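Blood group a-and b-cleaving endo-beta-galactosidase (Streptococcus pneumoniae, PDB 2YGL) probably cleaves blood group A and B antigens as a family 98 glycoside hydrolase, its tandem CBM51 modules being carbohydrate-binding modules. Local coordinates at residues A[283-293]-A[324-335]. Residues are numbered along the deposited sequence; the frame is centred on the assembly and turned at random.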
# COMPACT_ATOMS: atom_id res chain seq x y z
N ALA A 283 3.31 -34.08 -14.65
CA ALA A 283 3.20 -32.63 -14.74
C ALA A 283 3.35 -32.18 -16.19
O ALA A 283 4.17 -32.72 -16.94
CB ALA A 283 4.26 -31.96 -13.86
N ASP A 284 2.54 -31.20 -16.59
CA ASP A 284 2.64 -30.64 -17.93
C ASP A 284 3.79 -29.64 -18.01
O ASP A 284 4.54 -29.62 -18.99
CB ASP A 284 1.30 -30.02 -18.35
CG ASP A 284 0.19 -31.05 -18.51
OD1 ASP A 284 0.46 -32.14 -19.06
OD2 ASP A 284 -0.96 -30.78 -18.10
N ILE A 285 3.92 -28.81 -16.98
CA ILE A 285 5.05 -27.89 -16.81
C ILE A 285 5.76 -28.22 -15.50
O ILE A 285 5.12 -28.31 -14.45
CB ILE A 285 4.58 -26.41 -16.81
CG1 ILE A 285 4.02 -26.00 -18.18
CG2 ILE A 285 5.70 -25.45 -16.34
CD1 ILE A 285 5.01 -26.08 -19.33
N GLN A 286 7.08 -28.41 -15.56
CA GLN A 286 7.83 -28.78 -14.37
C GLN A 286 8.02 -27.62 -13.39
O GLN A 286 7.76 -27.76 -12.19
CB GLN A 286 9.18 -29.42 -14.73
CG GLN A 286 9.68 -30.41 -13.67
CD GLN A 286 8.73 -31.60 -13.49
OE1 GLN A 286 8.48 -32.36 -14.43
NE2 GLN A 286 8.20 -31.76 -12.28
N LYS A 287 8.48 -26.47 -13.90
CA LYS A 287 8.68 -25.27 -13.09
C LYS A 287 8.91 -24.02 -13.94
O LYS A 287 9.27 -24.10 -15.12
CB LYS A 287 9.86 -25.45 -12.11
CG LYS A 287 11.19 -25.79 -12.79
CD LYS A 287 12.36 -25.76 -11.82
CE LYS A 287 13.62 -26.23 -12.52
NZ LYS A 287 14.83 -26.16 -11.65
N PHE A 288 8.69 -22.86 -13.32
CA PHE A 288 9.00 -21.56 -13.92
C PHE A 288 9.91 -20.77 -12.99
O PHE A 288 9.67 -20.71 -11.78
CB PHE A 288 7.72 -20.77 -14.20
CG PHE A 288 7.96 -19.37 -14.71
CD1 PHE A 288 8.32 -19.15 -16.04
CD2 PHE A 288 7.83 -18.27 -13.86
CE1 PHE A 288 8.55 -17.86 -16.52
CE2 PHE A 288 8.06 -16.98 -14.33
CZ PHE A 288 8.41 -16.77 -15.66
N GLU A 289 10.94 -20.15 -13.56
CA GLU A 289 11.91 -19.37 -12.79
C GLU A 289 12.06 -17.93 -13.29
O GLU A 289 12.08 -17.69 -14.50
CB GLU A 289 13.29 -20.02 -12.85
CG GLU A 289 13.43 -21.32 -12.07
CD GLU A 289 14.78 -21.97 -12.29
OE1 GLU A 289 15.48 -21.62 -13.27
OE2 GLU A 289 15.15 -22.85 -11.49
N VAL A 290 12.17 -17.00 -12.35
CA VAL A 290 12.63 -15.65 -12.65
C VAL A 290 14.07 -15.54 -12.13
O VAL A 290 14.33 -15.79 -10.95
CB VAL A 290 11.73 -14.56 -12.02
CG1 VAL A 290 12.22 -13.16 -12.41
CG2 VAL A 290 10.28 -14.75 -12.44
N VAL A 291 14.98 -15.19 -13.03
CA VAL A 291 16.41 -15.21 -12.72
C VAL A 291 17.02 -13.82 -12.93
O VAL A 291 16.96 -13.27 -14.02
CB VAL A 291 17.15 -16.27 -13.59
CG1 VAL A 291 18.58 -16.46 -13.11
CG2 VAL A 291 16.41 -17.61 -13.58
N ALA A 292 17.59 -13.27 -11.86
CA ALA A 292 18.26 -11.98 -11.90
C ALA A 292 19.77 -12.15 -11.82
O ALA A 292 20.29 -12.64 -10.81
CB ALA A 292 17.76 -11.07 -10.78
N ASP A 293 20.46 -11.76 -12.89
CA ASP A 293 21.92 -11.91 -13.02
C ASP A 293 22.43 -13.31 -12.64
O ASP A 293 23.39 -13.45 -11.89
CB ASP A 293 22.67 -10.82 -12.22
CG ASP A 293 22.37 -9.42 -12.73
OD1 ASP A 293 22.24 -9.23 -13.96
OD2 ASP A 293 22.27 -8.50 -11.90
N ASP A 324 20.30 -2.58 -9.01
CA ASP A 324 21.44 -2.72 -9.93
C ASP A 324 21.46 -4.01 -10.78
O ASP A 324 22.52 -4.43 -11.25
CB ASP A 324 22.79 -2.53 -9.20
CG ASP A 324 22.93 -1.14 -8.59
OD1 ASP A 324 22.42 -0.15 -9.17
OD2 ASP A 324 23.57 -1.03 -7.53
N THR A 325 20.30 -4.62 -10.99
CA THR A 325 20.18 -5.82 -11.82
C THR A 325 20.47 -5.48 -13.29
O THR A 325 19.95 -4.51 -13.82
CB THR A 325 18.79 -6.50 -11.68
OG1 THR A 325 18.62 -6.98 -10.34
CG2 THR A 325 18.64 -7.67 -12.64
N GLN A 326 21.32 -6.30 -13.92
CA GLN A 326 21.72 -6.09 -15.31
C GLN A 326 20.86 -6.91 -16.28
O GLN A 326 20.51 -6.44 -17.36
CB GLN A 326 23.20 -6.44 -15.51
CG GLN A 326 24.17 -5.67 -14.62
CD GLN A 326 24.03 -4.16 -14.78
OE1 GLN A 326 23.48 -3.48 -13.91
NE2 GLN A 326 24.51 -3.64 -15.89
N THR A 327 20.55 -8.14 -15.87
CA THR A 327 19.90 -9.12 -16.72
C THR A 327 18.76 -9.82 -15.98
O THR A 327 18.93 -10.25 -14.84
CB THR A 327 20.92 -10.16 -17.23
OG1 THR A 327 21.97 -9.50 -17.95
CG2 THR A 327 20.27 -11.19 -18.14
N ILE A 328 17.61 -9.90 -16.63
CA ILE A 328 16.50 -10.71 -16.13
C ILE A 328 16.17 -11.80 -17.14
O ILE A 328 15.98 -11.52 -18.32
CB ILE A 328 15.24 -9.86 -15.79
CG1 ILE A 328 15.52 -8.93 -14.60
CG2 ILE A 328 14.02 -10.76 -15.51
CD1 ILE A 328 14.47 -7.86 -14.37
N GLU A 329 16.13 -13.05 -16.67
CA GLU A 329 15.76 -14.19 -17.49
C GLU A 329 14.50 -14.87 -16.95
O GLU A 329 14.34 -15.05 -15.74
CB GLU A 329 16.90 -15.21 -17.56
CG GLU A 329 18.08 -14.77 -18.43
CD GLU A 329 19.32 -15.62 -18.19
OE1 GLU A 329 19.80 -15.68 -17.04
OE2 GLU A 329 19.82 -16.21 -19.17
N LEU A 330 13.61 -15.24 -17.87
CA LEU A 330 12.38 -15.95 -17.54
C LEU A 330 12.47 -17.37 -18.10
O LEU A 330 12.46 -17.56 -19.32
CB LEU A 330 11.17 -15.21 -18.10
CG LEU A 330 11.06 -13.71 -17.81
CD1 LEU A 330 9.88 -13.12 -18.54
CD2 LEU A 330 10.98 -13.42 -16.31
N LYS A 331 12.57 -18.35 -17.21
CA LYS A 331 12.91 -19.72 -17.61
C LYS A 331 11.76 -20.70 -17.41
O LYS A 331 11.18 -20.78 -16.33
CB LYS A 331 14.16 -20.20 -16.86
CG LYS A 331 15.39 -19.32 -17.06
CD LYS A 331 16.64 -19.98 -16.51
CE LYS A 331 17.86 -19.10 -16.75
NZ LYS A 331 19.09 -19.74 -16.22
N SER A 332 11.44 -21.43 -18.48
CA SER A 332 10.30 -22.35 -18.49
C SER A 332 10.77 -23.78 -18.72
O SER A 332 11.42 -24.08 -19.72
CB SER A 332 9.30 -21.95 -19.58
OG SER A 332 8.91 -20.59 -19.43
N TYR A 333 10.41 -24.66 -17.78
CA TYR A 333 10.86 -26.05 -17.80
C TYR A 333 9.72 -27.00 -18.13
O TYR A 333 8.71 -27.06 -17.42
CB TYR A 333 11.49 -26.42 -16.46
CG TYR A 333 12.76 -25.67 -16.12
CD1 TYR A 333 12.72 -24.37 -15.63
CD2 TYR A 333 14.01 -26.28 -16.28
CE1 TYR A 333 13.89 -23.68 -15.31
CE2 TYR A 333 15.19 -25.60 -15.97
CZ TYR A 333 15.12 -24.30 -15.48
OH TYR A 333 16.27 -23.63 -15.16
N SER A 334 9.90 -27.75 -19.21
CA SER A 334 8.90 -28.68 -19.72
C SER A 334 8.73 -29.91 -18.82
O SER A 334 9.69 -30.36 -18.18
CB SER A 334 9.29 -29.11 -21.13
OG SER A 334 8.30 -29.96 -21.70
N GLY A 335 7.51 -30.43 -18.77
CA GLY A 335 7.21 -31.68 -18.07
C GLY A 335 7.72 -32.91 -18.81
O GLY A 335 7.92 -33.97 -18.22
O HOH W 1 7.51 -34.86 -15.24
O HOH W 2 10.65 -32.25 -16.40
O HOH W 3 18.30 -20.69 -13.55
O HOH W 4 20.06 -13.65 -15.27
O HOH W 5 20.76 -8.62 -9.62
O HOH W 6 24.08 -9.94 -15.83
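K287 lies across the ring of Y333. Its CE sits over the ring centre, 3.5 Å from the centroid, in a CH-pi contact. NZ adds a cation-pi interaction over the same face. CG of K287 stands between the backbone N and carbonyl carbon (chi1 58°), and the extended chain beyond it runs over the ring. E289 meets the ring edge instead, its carboxylate turned 75° from the ring plane. Y333 OH donates to E289 OE1 (2.9 Å), approaching from above the carboxylate plane. K287 NZ forms a salt bridge with E289 OE2 (3.3 Å), within which the hydrogen bond is weak, so lysine, glutamate and tyrosine are linked in a triangle. A water joins E289 OE1 to K331 NZ, while the K331 chain crosses V291 CG2. On the other face, V290 CG1 lies beside L330 CD2 (4.1 Å).

Just past the end of strand 285-292, both D293 oxygens accept from Q326 N, and OD1 also takes T327 N (2.8 Å). At the other end of the pair, Q286 and K287 both face Y333 in a classic beta bulge. The antiparallel strands 285-292 and 327-334 are neighbours in a five-stranded sheet, flanked by 295-299 and 251-256. F288, V290, I328 and L330 pack against strands 262-271 and 343-352 of the opposing sheet, as in a beta-sandwich.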